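Local coordinates for fiber protein (Raptor siadenovirus a, PDB 5FJL) that forms the trimeric head domain of an adenovirus fibre, the capsid spike that probably attaches the virion to a receptor on the host cell, at residues 117-122 against 159-164. Residues are numbered along the deposited sequence; the frame is centred on the assembly and turned at random.
Sequences ALCIFI and QYMHIV
Met-161 runs alongside the ring of Phe-121, and its chain can be followed atom by atom. CB stands above the plane of the ring and off to one side, 3.9 Å from Phe-121 CE2. With CG anti to the backbone N (chi1 178°) and the next bond also extended, the chain passes obliquely above the ring's border near CE2 and CZ: CG approaches Phe-121 CE2 to 3.5 Å, and SD lies 4.4 Å from the ring centroid, 54° off its normal, an oblique Met-aromatic contact. That sulfur also comes within 4.3 Å of Cys-119 SG, and a bend about the CG-SD bond turns the tip, CE, away from the ring. Phe-86 and Ile-102 also touch Met-161, while Arg-150 makes a cation-pi contact with the Phe-121 ring.

The two strands are antiparallel neighbours in the all-beta fibre head. Cys-119 with Ile-163 and Phe-121 with Met-161 are the non-hydrogen-bonded pairs, their side chains on the buried face; Ile-120 and Ile-122 share the other face with His-162 and Tyr-160. Ile-120 and His-162 exchange two backbone bonds, His-162 N to Ile-120 O being nearly straight at 173°. The ladder ends in a classic beta bulge, where Ile-122 O accepts from both Gln-159 N (2.8 Å) and Tyr-160 N (3.2 Å).

On the partly exposed face, Ile-122 CG1 meets the imidazole of His-162 at NE2, 3.9 Å away, while ND1 of that ring is hydrogen-bonded to Thr-85. At the other end of the ladder the buried Val-164 splits its branches: CG2 touches Ile-120 CD1 (3.6 Å), and CG1 lies beside Leu-118 CD2, where Leu-149 of a second subunit packs on Val-164 and Leu-118.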
ATOM      1  N   ALA A 117       0.032   5.594  -2.512  1.00 14.59           N
ATOM      2  CA  ALA A 117      -0.436   6.953  -2.227  1.00 15.32           C
ATOM      3  C   ALA A 117      -1.838   7.137  -2.677  1.00 14.73           C
ATOM      4  O   ALA A 117      -2.265   6.510  -3.627  1.00 16.48           O
ATOM      5  CB  ALA A 117       0.402   7.973  -2.961  1.00 16.05           C
ATOM      6  N   LEU A 118      -2.567   8.028  -1.996  1.00 15.09           N
ATOM      7  CA  LEU A 118      -3.829   8.573  -2.480  0.50 16.02           C
ATOM      8  C   LEU A 118      -3.516   9.903  -3.163  1.00 15.36           C
ATOM      9  O   LEU A 118      -3.007  10.814  -2.500  1.00 16.26           O
ATOM     10  CB  LEU A 118      -4.798   8.825  -1.320  0.50 17.34           C
ATOM     11  CG  LEU A 118      -6.052   9.608  -1.750  0.50 18.51           C
ATOM     12  CD1 LEU A 118      -6.830   8.832  -2.787  0.50 19.28           C
ATOM     13  CD2 LEU A 118      -6.898   9.937  -0.548  0.50 20.17           C
ATOM     14  N   CYS A 119      -3.778   9.985  -4.449  1.00 14.95           N
ATOM     15  CA  CYS A 119      -3.507  11.184  -5.257  1.00 16.05           C
ATOM     16  C   CYS A 119      -4.767  11.685  -5.882  1.00 15.98           C
ATOM     17  O   CYS A 119      -5.713  10.936  -6.196  1.00 17.37           O
ATOM     18  CB  CYS A 119      -2.518  10.890  -6.361  1.00 17.61           C
ATOM     19  SG  CYS A 119      -0.884  10.449  -5.675  1.00 22.21           S
ATOM     20  N   ILE A 120      -4.779  13.000  -6.141  1.00 15.95           N
ATOM     21  CA  ILE A 120      -5.841  13.662  -6.871  1.00 16.05           C
ATOM     22  C   ILE A 120      -5.205  14.304  -8.086  1.00 16.06           C
ATOM     23  O   ILE A 120      -4.267  15.080  -7.950  1.00 17.69           O
ATOM     24  CB  ILE A 120      -6.580  14.709  -6.020  1.00 17.20           C
ATOM     25  CG1 ILE A 120      -7.265  14.045  -4.805  1.00 19.32           C
ATOM     26  CG2 ILE A 120      -7.605  15.452  -6.854  1.00 18.34           C
ATOM     27  CD1 ILE A 120      -7.654  15.028  -3.737  1.00 20.89           C
ATOM     28  N   PHE A 121      -5.686  13.946  -9.267  1.00 15.08           N
ATOM     29  CA  PHE A 121      -5.231  14.531 -10.526  1.00 15.60           C
ATOM     30  C   PHE A 121      -6.289  15.474 -11.035  1.00 16.15           C
ATOM     31  O   PHE A 121      -7.435  15.082 -11.197  1.00 17.50           O
ATOM     32  CB  PHE A 121      -4.925  13.453 -11.595  1.00 16.35           C
ATOM     33  CG  PHE A 121      -3.805  12.528 -11.189  1.00 16.05           C
ATOM     34  CD1 PHE A 121      -4.065  11.359 -10.474  1.00 17.62           C
ATOM     35  CD2 PHE A 121      -2.486  12.809 -11.522  1.00 17.54           C
ATOM     36  CE1 PHE A 121      -3.033  10.529 -10.080  1.00 18.13           C
ATOM     37  CE2 PHE A 121      -1.461  11.955 -11.128  1.00 18.20           C
ATOM     38  CZ  PHE A 121      -1.743  10.833 -10.388  1.00 17.96           C
ATOM     39  N   ILE A 122      -5.886  16.722 -11.250  1.00 15.56           N
ATOM     40  CA  ILE A 122      -6.762  17.756 -11.810  1.00 15.29           C
ATOM     41  C   ILE A 122      -6.386  17.964 -13.260  1.00 14.85           C
ATOM     42  O   ILE A 122      -5.232  18.279 -13.572  1.00 15.54           O
ATOM     43  CB  ILE A 122      -6.602  19.089 -11.051  1.00 16.96           C
ATOM     44  CG1 ILE A 122      -6.751  18.900  -9.541  1.00 19.22           C
ATOM     45  CG2 ILE A 122      -7.542  20.135 -11.621  1.00 17.81           C
ATOM     46  CD1 ILE A 122      -8.077  18.437  -9.085  1.00 21.09           C
ATOM     47  N   GLN A 159      -2.974  19.222 -14.956  1.00 16.35           N
ATOM     48  CA  GLN A 159      -2.796  20.547 -14.399  1.00 16.00           C
ATOM     49  C   GLN A 159      -2.106  20.452 -13.043  1.00 15.36           C
ATOM     50  O   GLN A 159      -1.094  21.110 -12.814  1.00 15.71           O
ATOM     51  CB  GLN A 159      -4.135  21.282 -14.322  1.00 16.27           C
ATOM     52  CG  GLN A 159      -4.869  21.372 -15.653  1.00 18.33           C
ATOM     53  CD  GLN A 159      -4.157  22.185 -16.712  1.00 20.19           C
ATOM     54  OE1 GLN A 159      -3.450  23.130 -16.422  1.00 22.15           O
ATOM     55  NE2 GLN A 159      -4.311  21.774 -17.970  1.00 22.87           N
ATOM     56  N   TYR A 160      -2.634  19.600 -12.157  1.00 14.86           N
ATOM     57  CA  TYR A 160      -2.036  19.362 -10.859  1.00 15.71           C
ATOM     58  C   TYR A 160      -2.124  17.899 -10.479  1.00 15.16           C
ATOM     59  O   TYR A 160      -3.096  17.244 -10.851  1.00 15.43           O
ATOM     60  CB  TYR A 160      -2.693  20.198  -9.734  1.00 16.15           C
ATOM     61  CG  TYR A 160      -2.544  21.669  -9.994  1.00 15.90           C
ATOM     62  CD1 TYR A 160      -1.396  22.333  -9.582  1.00 16.68           C
ATOM     63  CD2 TYR A 160      -3.501  22.353 -10.696  1.00 16.53           C
ATOM     64  CE1 TYR A 160      -1.222  23.680  -9.876  1.00 17.78           C
ATOM     65  CE2 TYR A 160      -3.347  23.692 -10.994  1.00 16.97           C
ATOM     66  CZ  TYR A 160      -2.206  24.340 -10.575  1.00 17.69           C
ATOM     67  OH  TYR A 160      -2.014  25.700 -10.885  1.00 20.21           O
ATOM     68  N   MET A 161      -1.132  17.464  -9.704  1.00 15.30           N
ATOM     69  CA  MET A 161      -1.265  16.216  -8.927  1.00 14.43           C
ATOM     70  C   MET A 161      -1.111  16.567  -7.484  1.00 14.85           C
ATOM     71  O   MET A 161      -0.051  17.074  -7.108  1.00 16.39           O
ATOM     72  CB  MET A 161      -0.206  15.189  -9.322  1.00 15.29           C
ATOM     73  CG  MET A 161      -0.284  13.898  -8.508  1.00 15.42           C
ATOM     74  SD  MET A 161       1.037  12.691  -8.814  1.00 16.63           S
ATOM     75  CE  MET A 161       2.375  13.451  -7.957  1.00 17.69           C
ATOM     76  N   HIS A 162      -2.102  16.225  -6.681  1.00 14.25           N
ATOM     77  CA  HIS A 162      -2.025  16.418  -5.243  1.00 14.99           C
ATOM     78  C   HIS A 162      -1.797  15.076  -4.566  1.00 15.60           C
ATOM     79  O   HIS A 162      -2.621  14.188  -4.742  1.00 16.60           O
ATOM     80  CB  HIS A 162      -3.308  17.043  -4.697  1.00 16.24           C
ATOM     81  CG  HIS A 162      -3.689  18.342  -5.349  1.00 16.60           C
ATOM     82  ND1 HIS A 162      -2.939  19.485  -5.187  1.00 18.96           N
ATOM     83  CD2 HIS A 162      -4.727  18.674  -6.152  1.00 19.06           C
ATOM     84  CE1 HIS A 162      -3.525  20.476  -5.848  1.00 19.15           C
ATOM     85  NE2 HIS A 162      -4.596  20.014  -6.448  1.00 19.44           N
ATOM     86  N   ILE A 163      -0.728  14.938  -3.815  1.00 15.42           N
ATOM     87  CA  ILE A 163      -0.539  13.760  -2.950  1.00 15.55           C
ATOM     88  C   ILE A 163      -1.235  14.053  -1.628  1.00 15.95           C
ATOM     89  O   ILE A 163      -0.811  14.945  -0.891  1.00 17.68           O
ATOM     90  CB  ILE A 163       0.951  13.430  -2.705  1.00 16.59           C
ATOM     91  CG1 ILE A 163       1.722  13.288  -4.031  1.00 17.66           C
ATOM     92  CG2 ILE A 163       1.081  12.230  -1.779  1.00 17.50           C
ATOM     93  CD1 ILE A 163       3.172  12.947  -3.874  1.00 19.58           C
ATOM     94  N   VAL A 164      -2.286  13.320  -1.334  1.00 16.10           N
ATOM     95  CA  VAL A 164      -3.062  13.502  -0.126  1.00 16.78           C
ATOM     96  C   VAL A 164      -2.409  12.783   1.053  1.00 18.31           C
ATOM     97  O   VAL A 164      -2.194  13.362   2.113  1.00 19.62           O
ATOM     98  CB  VAL A 164      -4.492  13.016  -0.315  1.00 17.78           C
ATOM     99  CG1 VAL A 164      -5.270  13.127   1.006  1.00 18.70           C
ATOM    100  CG2 VAL A 164      -5.180  13.786  -1.437  1.00 19.52           C
TER